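Local atomic coordinates of ornithine carbamoyltransferase, mitochondrial (Coccidioides immitis, PDB entry 3SDS), a protein that catalyses the transfer of the carbamoyl group from carbamoyl phosphate to L-ornithine, giving L-citrulline and phosphate in the biosynthesis of arginine. Residues A[37-48]-A[159-168]; A[28-37]-A[203-211]. All coordinates share one frame; numbering follows the deposited sequence.

Contact 1 of 2, residues A[37-48]-A[159-168]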
loop_
_atom_site.group_PDB
_atom_site.type_symbol
_atom_site.label_atom_id
_atom_site.label_comp_id
_atom_site.label_asym_id
_atom_site.label_seq_id
_atom_site.Cartn_x
_atom_site.Cartn_y
_atom_site.Cartn_z
ATOM N N PHE A 37 3.067 23.720 21.990
ATOM C CA PHE A 37 3.414 23.950 20.588
ATOM C C PHE A 37 4.917 24.121 20.401
ATOM O O PHE A 37 5.502 23.589 19.446
ATOM C CB PHE A 37 2.657 25.156 20.005
ATOM C CG PHE A 37 2.912 25.380 18.534
ATOM C CD1 PHE A 37 2.204 24.668 17.569
ATOM C CD2 PHE A 37 3.881 26.283 18.110
ATOM C CE1 PHE A 37 2.461 24.867 16.207
ATOM C CE2 PHE A 37 4.130 26.487 16.754
ATOM C CZ PHE A 37 3.423 25.784 15.806
ATOM N N ALA A 38 5.548 24.866 21.301
ATOM C CA ALA A 38 6.989 25.027 21.218
ATOM C C ALA A 38 7.710 23.678 21.392
ATOM O O ALA A 38 8.732 23.426 20.723
ATOM C CB ALA A 38 7.471 26.037 22.202
ATOM N N THR A 39 7.158 22.812 22.251
ATOM C CA THR A 39 7.729 21.488 22.538
ATOM C C THR A 39 7.692 20.541 21.319
ATOM O O THR A 39 8.670 19.815 21.047
ATOM C CB THR A 39 7.049 20.849 23.779
ATOM O OG1 THR A 39 7.332 21.647 24.932
ATOM C CG2 THR A 39 7.545 19.434 24.035
ATOM N N LEU A 40 6.579 20.564 20.579
ATOM C CA LEU A 40 6.464 19.781 19.338
ATOM C C LEU A 40 7.529 20.226 18.324
ATOM O O LEU A 40 8.153 19.397 17.638
ATOM C CB LEU A 40 5.051 19.885 18.738
ATOM C CG LEU A 40 3.869 19.226 19.475
ATOM C CD1 LEU A 40 2.575 19.403 18.699
ATOM C CD2 LEU A 40 4.113 17.746 19.711
ATOM N N VAL A 41 7.756 21.534 18.262
ATOM C CA VAL A 41 8.730 22.073 17.345
ATOM C C VAL A 41 10.162 21.722 17.790
ATOM O O VAL A 41 10.958 21.241 16.971
ATOM C CB VAL A 41 8.494 23.604 17.077
ATOM C CG1 VAL A 41 9.618 24.209 16.249
ATOM C CG2 VAL A 41 7.175 23.806 16.340
ATOM N N ARG A 42 10.497 21.921 19.064
ATOM C CA ARG A 42 11.838 21.507 19.521
ATOM C C ARG A 42 12.096 20.010 19.282
ATOM O O ARG A 42 13.159 19.641 18.782
ATOM C CB ARG A 42 12.107 21.894 20.973
ATOM C CG ARG A 42 12.359 23.393 21.152
ATOM C CD ARG A 42 12.591 23.791 22.608
ATOM N NE ARG A 42 11.397 23.583 23.428
ATOM C CZ ARG A 42 10.674 24.554 23.972
ATOM N NH1 ARG A 42 11.015 25.826 23.798
ATOM N NH2 ARG A 42 9.602 24.252 24.696
ATOM N N ASN A 43 11.113 19.164 19.594
ATOM C CA ASN A 43 11.253 17.725 19.372
ATOM C C ASN A 43 11.564 17.361 17.901
ATOM O O ASN A 43 12.471 16.546 17.638
ATOM C CB ASN A 43 10.038 16.933 19.916
ATOM C CG ASN A 43 9.890 17.022 21.454
ATOM O OD1 ASN A 43 10.733 17.609 22.161
ATOM N ND2 ASN A 43 8.805 16.454 21.971
ATOM N N ALA A 44 10.836 17.972 16.957
ATOM C CA ALA A 44 11.075 17.750 15.529
ATOM C C ALA A 44 12.494 18.185 15.148
ATOM O O ALA A 44 13.223 17.447 14.471
ATOM C CB ALA A 44 10.022 18.459 14.669
ATOM N N SER A 45 12.899 19.361 15.613
ATOM C CA SER A 45 14.252 19.827 15.369
ATOM C C SER A 45 15.329 18.829 15.868
ATOM O O SER A 45 16.312 18.530 15.147
ATOM C CB SER A 45 14.457 21.168 16.038
ATOM O OG SER A 45 15.765 21.601 15.777
ATOM N N SER A 46 15.136 18.340 17.100
ATOM C CA SER A 46 16.025 17.392 17.736
ATOM C C SER A 46 16.100 16.060 16.972
ATOM O O SER A 46 17.207 15.578 16.650
ATOM C CB SER A 46 15.542 17.141 19.159
ATOM O OG SER A 46 16.465 16.354 19.888
ATOM N N TYR A 47 14.931 15.467 16.687
ATOM C CA TYR A 47 14.872 14.175 15.998
ATOM C C TYR A 47 15.530 14.242 14.611
ATOM O O TYR A 47 16.206 13.285 14.175
ATOM C CB TYR A 47 13.421 13.656 15.900
ATOM C CG TYR A 47 12.707 13.424 17.234
ATOM C CD1 TYR A 47 13.416 13.019 18.387
ATOM C CD2 TYR A 47 11.323 13.580 17.340
ATOM C CE1 TYR A 47 12.761 12.813 19.617
ATOM C CE2 TYR A 47 10.655 13.371 18.567
ATOM C CZ TYR A 47 11.380 12.981 19.693
ATOM O OH TYR A 47 10.729 12.774 20.898
ATOM N N LYS A 48 15.333 15.384 13.944
ATOM C CA LYS A 48 15.912 15.694 12.623
ATOM C C LYS A 48 17.445 15.677 12.635
ATOM O O LYS A 48 18.089 15.079 11.767
ATOM C CB LYS A 48 15.384 17.061 12.133
ATOM C CG LYS A 48 16.131 17.666 10.939
ATOM C CD LYS A 48 15.379 18.822 10.302
ATOM C CE LYS A 48 16.134 19.324 9.070
ATOM N NZ LYS A 48 15.616 20.669 8.598
ATOM N N ALA A 159 1.554 24.101 9.971
ATOM C CA ALA A 159 2.030 25.114 10.918
ATOM C C ALA A 159 3.298 24.642 11.674
ATOM O O ALA A 159 4.284 25.395 11.797
ATOM C CB ALA A 159 0.915 25.486 11.894
ATOM N N ILE A 160 3.270 23.396 12.154
ATOM C CA ILE A 160 4.400 22.837 12.883
ATOM C C ILE A 160 5.645 22.820 11.978
ATOM O O ILE A 160 6.733 23.253 12.393
ATOM C CB ILE A 160 4.082 21.427 13.446
ATOM C CG1 ILE A 160 2.886 21.491 14.410
ATOM C CG2 ILE A 160 5.282 20.860 14.152
ATOM C CD1 ILE A 160 2.221 20.141 14.732
ATOM N N ALA A 161 5.482 22.358 10.739
ATOM C CA ALA A 161 6.567 22.390 9.764
ATOM C C ALA A 161 7.081 23.806 9.521
ATOM O O ALA A 161 8.299 24.047 9.530
ATOM C CB ALA A 161 6.126 21.765 8.458
ATOM N N ASP A 162 6.153 24.741 9.312
ATOM C CA ASP A 162 6.534 26.108 8.982
ATOM C C ASP A 162 7.321 26.764 10.109
ATOM O O ASP A 162 8.355 27.403 9.858
ATOM C CB ASP A 162 5.324 26.930 8.557
ATOM C CG ASP A 162 4.800 26.509 7.202
ATOM O OD1 ASP A 162 5.436 25.626 6.577
ATOM O OD2 ASP A 162 3.756 27.045 6.752
ATOM N N PHE A 163 6.872 26.570 11.350
ATOM C CA PHE A 163 7.621 27.118 12.488
ATOM C C PHE A 163 8.964 26.418 12.749
ATOM O O PHE A 163 9.917 27.080 13.152
ATOM C CB PHE A 163 6.749 27.307 13.744
ATOM C CG PHE A 163 6.089 28.650 13.792
ATOM C CD1 PHE A 163 4.962 28.916 13.020
ATOM C CD2 PHE A 163 6.637 29.685 14.552
ATOM C CE1 PHE A 163 4.370 30.191 13.041
ATOM C CE2 PHE A 163 6.054 30.973 14.561
ATOM C CZ PHE A 163 4.922 31.218 13.810
ATOM N N LEU A 164 9.060 25.112 12.466
ATOM C CA LEU A 164 10.355 24.428 12.483
ATOM C C LEU A 164 11.320 25.128 11.547
ATOM O O LEU A 164 12.491 25.324 11.890
ATOM C CB LEU A 164 10.231 22.964 12.038
ATOM C CG LEU A 164 11.534 22.131 11.937
ATOM C CD1 LEU A 164 12.417 22.244 13.202
ATOM C CD2 LEU A 164 11.253 20.675 11.652
ATOM N N THR A 165 10.823 25.499 10.364
ATOM C CA THR A 165 11.654 26.069 9.327
ATOM C C THR A 165 12.124 27.439 9.780
ATOM O O THR A 165 13.309 27.748 9.682
ATOM C CB THR A 165 10.889 26.191 8.004
ATOM O OG1 THR A 165 10.189 24.972 7.739
ATOM C CG2 THR A 165 11.836 26.477 6.866
ATOM N N ILE A 166 11.186 28.247 10.284
ATOM C CA ILE A 166 11.480 29.614 10.734
ATOM C C ILE A 166 12.523 29.563 11.861
ATOM O O ILE A 166 13.531 30.268 11.799
ATOM C CB ILE A 166 10.159 30.402 11.121
ATOM C CG1 ILE A 166 9.254 30.585 9.887
ATOM C CG2 ILE A 166 10.458 31.768 11.791
ATOM C CD1 ILE A 166 7.795 30.924 10.196
ATOM N N HIS A 167 12.294 28.687 12.841
ATOM C CA HIS A 167 13.204 28.458 13.976
ATOM C C HIS A 167 14.657 28.094 13.598
ATOM O O HIS A 167 15.583 28.470 14.307
ATOM C CB HIS A 167 12.604 27.396 14.920
ATOM C CG HIS A 167 13.516 26.963 16.033
ATOM N ND1 HIS A 167 14.164 25.742 16.038
ATOM C CD2 HIS A 167 13.872 27.578 17.189
ATOM C CE1 HIS A 167 14.883 25.625 17.142
ATOM N NE2 HIS A 167 14.726 26.728 17.855
ATOM N N GLU A 168 14.846 27.351 12.505
ATOM C CA GLU A 168 16.184 26.995 12.015
ATOM C C GLU A 168 16.900 28.169 11.332
ATOM O O GLU A 168 18.120 28.355 11.475
ATOM C CB GLU A 168 16.085 25.882 10.977
ATOM C CG GLU A 168 16.006 24.463 11.489
ATOM C CD GLU A 168 15.873 23.453 10.339
ATOM O OE1 GLU A 168 15.416 23.831 9.216
ATOM O OE2 GLU A 168 16.223 22.274 10.571
HETATM O O HOH W 1 16.820 21.418 12.975
#

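Contact 2 of 2, residues A[28-37]-A[203-211]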
loop_
_atom_site.group_PDB
_atom_site.type_symbol
_atom_site.label_atom_id
_atom_site.label_comp_id
_atom_site.label_asym_id
_atom_site.label_seq_id
_atom_site.Cartn_x
_atom_site.Cartn_y
_atom_site.Cartn_z
ATOM N N SER A 28 -6.550 21.188 15.181
ATOM C CA SER A 28 -6.134 22.579 14.936
ATOM C C SER A 28 -5.112 23.009 15.985
ATOM O O SER A 28 -5.142 22.514 17.112
ATOM C CB SER A 28 -7.352 23.521 15.033
ATOM O OG SER A 28 -6.958 24.889 15.054
ATOM N N ILE A 29 -4.251 23.963 15.640
ATOM C CA ILE A 29 -3.359 24.588 16.622
ATOM C C ILE A 29 -4.136 25.220 17.790
ATOM O O ILE A 29 -3.596 25.411 18.891
ATOM C CB ILE A 29 -2.463 25.672 15.988
ATOM C CG1 ILE A 29 -1.790 25.184 14.699
ATOM C CG2 ILE A 29 -1.427 26.166 16.983
ATOM C CD1 ILE A 29 -0.935 23.917 14.845
ATOM N N ALA A 30 -5.404 25.546 17.556
ATOM C CA ALA A 30 -6.262 26.062 18.618
ATOM C C ALA A 30 -6.356 25.126 19.849
ATOM O O ALA A 30 -6.710 25.581 20.943
ATOM C CB ALA A 30 -7.634 26.374 18.074
ATOM N N ASP A 31 -6.037 23.838 19.674
ATOM C CA ASP A 31 -6.087 22.865 20.779
ATOM C C ASP A 31 -4.791 22.818 21.599
ATOM O O ASP A 31 -4.700 22.043 22.549
ATOM C CB ASP A 31 -6.348 21.440 20.270
ATOM C CG ASP A 31 -7.563 21.320 19.350
ATOM O OD1 ASP A 31 -7.431 20.539 18.380
ATOM O OD2 ASP A 31 -8.631 21.957 19.584
ATOM N N LEU A 32 -3.781 23.606 21.230
ATOM C CA LEU A 32 -2.470 23.494 21.884
ATOM C C LEU A 32 -2.160 24.729 22.684
ATOM O O LEU A 32 -2.418 25.839 22.224
ATOM C CB LEU A 32 -1.344 23.280 20.867
ATOM C CG LEU A 32 -1.398 22.034 19.989
ATOM C CD1 LEU A 32 -0.267 21.962 18.919
ATOM C CD2 LEU A 32 -1.333 20.856 20.893
ATOM N N THR A 33 -1.591 24.549 23.874
ATOM C CA THR A 33 -1.098 25.693 24.640
ATOM C C THR A 33 0.144 26.199 23.936
ATOM O O THR A 33 0.720 25.477 23.122
ATOM C CB THR A 33 -0.703 25.312 26.089
ATOM O OG1 THR A 33 0.292 24.279 26.055
ATOM C CG2 THR A 33 -1.927 24.846 26.913
ATOM N N PRO A 34 0.583 27.434 24.251
ATOM C CA PRO A 34 1.869 27.880 23.694
ATOM C C PRO A 34 3.043 26.960 24.086
ATOM O O PRO A 34 3.881 26.682 23.225
ATOM C CB PRO A 34 2.044 29.281 24.270
ATOM C CG PRO A 34 0.677 29.712 24.659
ATOM C CD PRO A 34 -0.056 28.480 25.073
ATOM N N THR A 35 3.096 26.462 25.329
ATOM C CA THR A 35 4.148 25.509 25.722
ATOM C C THR A 35 4.142 24.209 24.894
ATOM O O THR A 35 5.171 23.786 24.377
ATOM C CB THR A 35 4.053 25.152 27.213
ATOM O OG1 THR A 35 4.202 26.347 27.996
ATOM C CG2 THR A 35 5.142 24.136 27.620
ATOM N N GLU A 36 2.976 23.578 24.782
ATOM C CA GLU A 36 2.813 22.357 24.013
ATOM C C GLU A 36 3.264 22.529 22.560
ATOM O O GLU A 36 3.780 21.576 21.961
ATOM C CB GLU A 36 1.350 21.883 24.046
ATOM C CG GLU A 36 0.889 21.181 25.327
ATOM C CD GLU A 36 -0.639 20.985 25.370
ATOM O OE1 GLU A 36 -1.349 21.681 24.589
ATOM O OE2 GLU A 36 -1.128 20.153 26.194
ATOM N N PHE A 37 3.067 23.720 21.990
ATOM C CA PHE A 37 3.414 23.950 20.588
ATOM C C PHE A 37 4.917 24.121 20.401
ATOM O O PHE A 37 5.502 23.589 19.446
ATOM C CB PHE A 37 2.657 25.156 20.005
ATOM C CG PHE A 37 2.912 25.380 18.534
ATOM C CD1 PHE A 37 2.204 24.668 17.569
ATOM C CD2 PHE A 37 3.881 26.283 18.110
ATOM C CE1 PHE A 37 2.461 24.867 16.207
ATOM C CE2 PHE A 37 4.130 26.487 16.754
ATOM C CZ PHE A 37 3.423 25.784 15.806
ATOM N N ASP A 203 -4.259 28.457 10.518
ATOM C CA ASP A 203 -3.471 27.808 11.580
ATOM C C ASP A 203 -2.124 28.487 11.826
ATOM O O ASP A 203 -1.692 28.611 12.988
ATOM C CB ASP A 203 -3.248 26.327 11.300
ATOM C CG ASP A 203 -4.221 25.417 12.047
ATOM O OD1 ASP A 203 -4.489 25.602 13.255
ATOM O OD2 ASP A 203 -4.702 24.469 11.401
ATOM N N LEU A 204 -1.471 28.926 10.748
ATOM C CA LEU A 204 -0.224 29.685 10.855
ATOM C C LEU A 204 -0.436 30.930 11.739
ATOM O O LEU A 204 0.330 31.168 12.703
ATOM C CB LEU A 204 0.284 30.070 9.459
ATOM C CG LEU A 204 1.521 30.955 9.236
ATOM C CD1 LEU A 204 2.741 30.427 9.968
ATOM C CD2 LEU A 204 1.836 31.078 7.734
ATOM N N ALA A 205 -1.495 31.693 11.429
ATOM C CA ALA A 205 -1.907 32.857 12.239
ATOM C C ALA A 205 -2.071 32.536 13.733
ATOM O O ALA A 205 -1.548 33.270 14.572
ATOM C CB ALA A 205 -3.199 33.489 11.685
ATOM N N ILE A 206 -2.799 31.460 14.048
ATOM C CA ILE A 206 -3.033 31.038 15.446
ATOM C C ILE A 206 -1.707 30.681 16.165
ATOM O O ILE A 206 -1.514 30.996 17.342
ATOM C CB ILE A 206 -4.066 29.838 15.528
ATOM C CG1 ILE A 206 -5.453 30.266 15.027
ATOM C CG2 ILE A 206 -4.171 29.273 16.949
ATOM C CD1 ILE A 206 -6.459 29.123 14.888
ATOM N N ALA A 207 -0.801 30.026 15.435
ATOM C CA ALA A 207 0.522 29.681 15.944
ATOM C C ALA A 207 1.357 30.938 16.202
ATOM O O ALA A 207 1.809 31.171 17.331
ATOM C CB ALA A 207 1.229 28.743 14.982
ATOM N N ALA A 208 1.538 31.757 15.168
ATOM C CA ALA A 208 2.263 33.024 15.306
ATOM C C ALA A 208 1.820 33.885 16.515
ATOM O O ALA A 208 2.662 34.487 17.207
ATOM C CB ALA A 208 2.166 33.820 14.015
ATOM N N THR A 209 0.508 33.948 16.756
ATOM C CA THR A 209 -0.034 34.673 17.900
ATOM C C THR A 209 0.511 34.109 19.211
ATOM O O THR A 209 1.002 34.855 20.046
ATOM C CB THR A 209 -1.564 34.642 17.917
ATOM O OG1 THR A 209 -2.069 35.326 16.769
ATOM C CG2 THR A 209 -2.091 35.325 19.132
ATOM N N LYS A 210 0.437 32.792 19.382
ATOM C CA LYS A 210 0.988 32.133 20.581
ATOM C C LYS A 210 2.500 32.356 20.773
ATOM O O LYS A 210 2.999 32.362 21.910
ATOM C CB LYS A 210 0.684 30.633 20.561
ATOM C CG LYS A 210 -0.809 30.262 20.578
ATOM C CD LYS A 210 -0.994 28.743 20.499
ATOM C CE LYS A 210 -2.464 28.359 20.334
ATOM N NZ LYS A 210 -3.229 28.368 21.620
ATOM N N MET A 211 3.214 32.554 19.665
ATOM C CA MET A 211 4.667 32.691 19.686
ATOM C C MET A 211 5.161 34.139 19.704
ATOM O O MET A 211 6.367 34.389 19.605
ATOM C CB MET A 211 5.283 31.952 18.503
ATOM C CG MET A 211 5.017 30.437 18.477
ATOM S SD MET A 211 5.873 29.502 19.765
ATOM C CE MET A 211 4.615 29.476 21.053
HETATM O O HOH W 2 -6.296 28.588 21.466
#

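Contact 1 of 2, residues A[37-48]-A[159-168]
F37 holds its ring CG anti to the backbone N (chi1 -176°), which brings the ring to I160 and F163; L164 also has its CG anti to N, and its two methyl branches reach A44 and S45. The F37 ring presents its edge to the face of F163 in an offset edge-to-face pair, centroids 6.0 Å apart and planes at 79°. Close to the plane of the F37 ring, its rim also meets CB of F163, while F37 CE1 comes within 3.8 Å of I160 CG1 from an oblique direction. V41 fills the middle of the interface with both branches: CG1 lies 3.8 Å from L164 CA, where the two backbones come nearest, and CG2 slides past CG2 of I160. One turn beyond V41, A44 and S45 take the two branches of L164, CD1 at 3.7 Å from S45 CB and CD2 against A44 CB. The two helices involved, 34-51 and 156-169, cross here at -66°, and both segments fall in the carbamoyl-phosphate-binding part of the chain. Helix 156-169 begins right after H155 and contains Q158 in its first turn; both by similarity bind carbamoyl phosphate. F163 also rests on helix 199-210 of the ornithine domain. At the other end, apolar packing gives way to charge. K48 and E168, both extended beyond CG, arrive from opposite directions, and K48 NZ reaches the syn lone pair of E168 OE2 at 2.6 Å in a salt bridge. N333 on helix 327-347 offers its OD1 to the same ammonium group, so the lysine ties three helices. OE2 also accepts from a water that is hydrogen-bonded to S45 OG at 3.0 Å, linking the carboxylate back to the preceding turn of helix 34-51.

Contact 2 of 2, residues A[28-37]-A[203-211]
The contact lies at the seam between the two domains of the carbamoyltransferase fold, where an ST turn and a capped helix start at 28-37 pack on helix 199-210 of the ornithine domain. S28 makes the ST turn: its OG accepts a hydrogen bond from the backbone N of A30, and that same hydroxyl donates to D203 OD1, 3.1 Å away. D203 OD1 takes a second bond from I29 N at 2.9 Å, so one carboxylate oxygen is gripped twice: the hydroxyl comes from the syn side, whereas the amide approaches from above the carboxylate plane, 37° out of it. The other oxygen, OD2, accepts from the backbone N of H155, which by similarity binds carbamoyl phosphate. With both oxygens engaged, the rotation of the carboxylate is probably well fixed. Next to this polar node I29 slides past I206, its CB 4.1 Å from I206 CG2, and sets CG2 against A207. K210 then crosses the seam. Its chain runs straight until a bend at chi4 (-81°) turns NZ to the carbonyl of L32; the 2.7 Å bond from K210 NZ to L32 O lies nearly along the C=O axis, at 170°. A water accepts from NZ as well and donates to A30 O, joining the lysine to the turn. Just beyond, T33 and E36 form a capping box that starts helix 34-51, and P34 CB leans on K210 CB. A207 CB comes obliquely to the F37 ring, 3.8 Å from CZ. M211, bent at chi2 and chi3, makes a Met-aromatic contact at the edge of that ring, with SD 4.1 Å from F37 CD2, while its CE methyl lies 3.6 Å from P34 O.

Both contacts are buried and share helix 34-51, with F37 common to both: one ring serves helix 156-169 in contact 1 and helix 199-210 in contact 2. They differ in what they join. Contact 1 pairs two helices in the carbamoyl-phosphate-binding part of the chain through mainly apolar packing, with its one salt bridge at a partly exposed end. Contact 2 spans the two domains, and there side chains bond chiefly to backbone groups of a turn and a helix start. The two contacts also meet directly, F163 against L204 and A208, and A159 against I29, so helices 34-51, 156-169 and 199-210 share a continuous core.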